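Local coordinates for thioredoxin domain-containing protein (Sinorhizobium meliloti, PDB 3U5R) that is of unknown function but, as a member of the AhpC/TSA family with a thioredoxin domain, probably has antioxidant or other oxidoreductase activity, at residues A[70-74]-A[198-202]. Numbering follows the deposited sequence.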
loop_
_atom_site.group_PDB
_atom_site.type_symbol
_atom_site.label_atom_id
_atom_site.label_comp_id
_atom_site.label_asym_id
_atom_site.label_seq_id
_atom_site.Cartn_x
_atom_site.Cartn_y
_atom_site.Cartn_z
ATOM N N ARG A 70 -7.441 -7.642 -8.442
ATOM C CA ARG A 70 -7.190 -8.431 -9.647
ATOM C C ARG A 70 -5.979 -8.023 -10.489
ATOM O O ARG A 70 -5.524 -8.815 -11.312
ATOM C CB ARG A 70 -8.451 -8.483 -10.543
ATOM C CG ARG A 70 -8.398 -9.625 -11.660
ATOM C CD ARG A 70 -9.777 -10.374 -11.912
ATOM N NE ARG A 70 -9.870 -11.047 -13.237
ATOM C CZ ARG A 70 -9.356 -12.251 -13.559
ATOM N NH1 ARG A 70 -8.681 -12.974 -12.663
ATOM N NH2 ARG A 70 -9.515 -12.752 -14.795
ATOM N N CYS A 71 -5.435 -6.825 -10.288
ATOM C CA CYS A 71 -4.180 -6.459 -10.954
ATOM C C CYS A 71 -3.058 -7.580 -10.831
ATOM O O CYS A 71 -2.705 -7.969 -9.741
ATOM C CB CYS A 71 -3.667 -5.117 -10.351
ATOM S SG CYS A 71 -1.980 -4.772 -10.914
ATOM N N PRO A 72 -2.498 -8.120 -11.964
ATOM C CA PRO A 72 -1.388 -9.137 -11.925
ATOM C C PRO A 72 -0.170 -8.721 -11.127
ATOM O O PRO A 72 0.504 -9.560 -10.496
ATOM C CB PRO A 72 -0.973 -9.305 -13.390
ATOM C CG PRO A 72 -2.182 -8.863 -14.164
ATOM C CD PRO A 72 -2.872 -7.788 -13.358
ATOM N N PHE A 73 0.118 -7.440 -11.075
ATOM C CA PHE A 73 1.270 -6.999 -10.262
ATOM C C PHE A 73 0.998 -7.068 -8.782
ATOM O O PHE A 73 1.947 -7.280 -7.996
ATOM C CB PHE A 73 1.704 -5.560 -10.659
ATOM C CG PHE A 73 2.161 -5.488 -12.048
ATOM C CD1 PHE A 73 1.246 -5.478 -13.079
ATOM C CD2 PHE A 73 3.529 -5.529 -12.331
ATOM C CE1 PHE A 73 1.692 -5.478 -14.386
ATOM C CE2 PHE A 73 3.995 -5.547 -13.637
ATOM C CZ PHE A 73 3.066 -5.538 -14.650
ATOM N N VAL A 74 -0.270 -6.882 -8.373
ATOM C CA VAL A 74 -0.606 -7.143 -7.003
ATOM C C VAL A 74 -0.772 -8.637 -6.701
ATOM O O VAL A 74 -0.362 -9.099 -5.651
ATOM C CB VAL A 74 -1.900 -6.390 -6.639
ATOM C CG1 VAL A 74 -2.440 -6.803 -5.213
ATOM C CG2 VAL A 74 -1.627 -4.878 -6.728
ATOM N N SER A 198 7.625 1.605 -8.299
ATOM C CA SER A 198 6.890 0.368 -8.538
ATOM C C SER A 198 6.253 0.499 -9.902
ATOM O O SER A 198 6.132 1.597 -10.455
ATOM C CB SER A 198 5.790 0.136 -7.477
ATOM O OG SER A 198 4.918 1.252 -7.458
ATOM N N ILE A 199 5.820 -0.635 -10.425
ATOM C CA ILE A 199 5.115 -0.722 -11.689
ATOM C C ILE A 199 3.861 -1.459 -11.427
ATOM O O ILE A 199 3.874 -2.453 -10.686
ATOM C CB ILE A 199 5.900 -1.587 -12.650
ATOM C CG1 ILE A 199 7.267 -0.946 -12.887
ATOM C CG2 ILE A 199 5.100 -1.772 -14.015
ATOM C CD1 ILE A 199 7.251 0.176 -13.897
ATOM N N GLY A 200 2.763 -1.004 -12.014
ATOM C CA GLY A 200 1.542 -1.852 -11.987
ATOM C C GLY A 200 0.474 -1.431 -12.981
ATOM O O GLY A 200 0.715 -0.614 -13.834
ATOM N N CYS A 201 -0.738 -1.941 -12.813
ATOM C CA CYS A 201 -1.864 -1.437 -13.513
ATOM C C CYS A 201 -2.165 -0.030 -13.040
ATOM O O CYS A 201 -2.131 0.219 -11.825
ATOM C CB CYS A 201 -3.042 -2.329 -13.170
ATOM S SG CYS A 201 -2.748 -4.027 -13.939
ATOM N N ASN A 202 -2.497 0.883 -13.965
ATOM C CA ASN A 202 -2.969 2.198 -13.522
ATOM C C ASN A 202 -4.149 2.019 -12.572
ATOM O O ASN A 202 -4.973 1.090 -12.709
ATOM C CB ASN A 202 -3.328 3.176 -14.669
ATOM C CG ASN A 202 -4.493 2.665 -15.530
ATOM O OD1 ASN A 202 -4.469 1.530 -15.992
ATOM N ND2 ASN A 202 -5.544 3.493 -15.707
#
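The backbone at Cys71 and Phe73, where helix 72-75 begins, faces strand 199-202, with the CA atoms of Phe73 and Gly200 5.4 Å apart and those of Cys71 and Cys201 6.1 Å apart. Gly200, without a side chain to crowd Phe73 CB and Cys71 SG, lays its CA over one face of the Phe73 ring, a CH-pi contact 4.0 Å from the centroid and 27° off the normal. The Phe73 and Ile199 side chains lie side by side, pointing the same way, with Phe73 CE2 4.0 Å from Ile199 CG2, while Phe73 CD2 comes 3.5 Å from Ile199 O. Without the ring of Phe73, as with an alanine here, Gly200 CA is likely to lose its aromatic cover and a gap to open beside Ile199 CG2. Cys71 is the N-cap residue, and the bond to its CB heads toward the strand; with SG anti to the backbone N (chi1 170°), Cys71 SG stops 3.2 Å from Cys201 SG, too far for a disulfide. Cys71 SG also accepts a weak hydrogen bond from Cys201 N, long at 3.6 Å but fairly straight (160°). Pro72, well suited to the first turn of a helix, sets CD 3.8 Å from Cys201 SG. Thr144 of the neighbouring strand 143-144 touches both cysteines. A cysteine just ahead of a helix and followed by proline recalls the thioredoxin fold of this family; the two close but unbonded sulfurs are consistent with a redox pair in its reduced form.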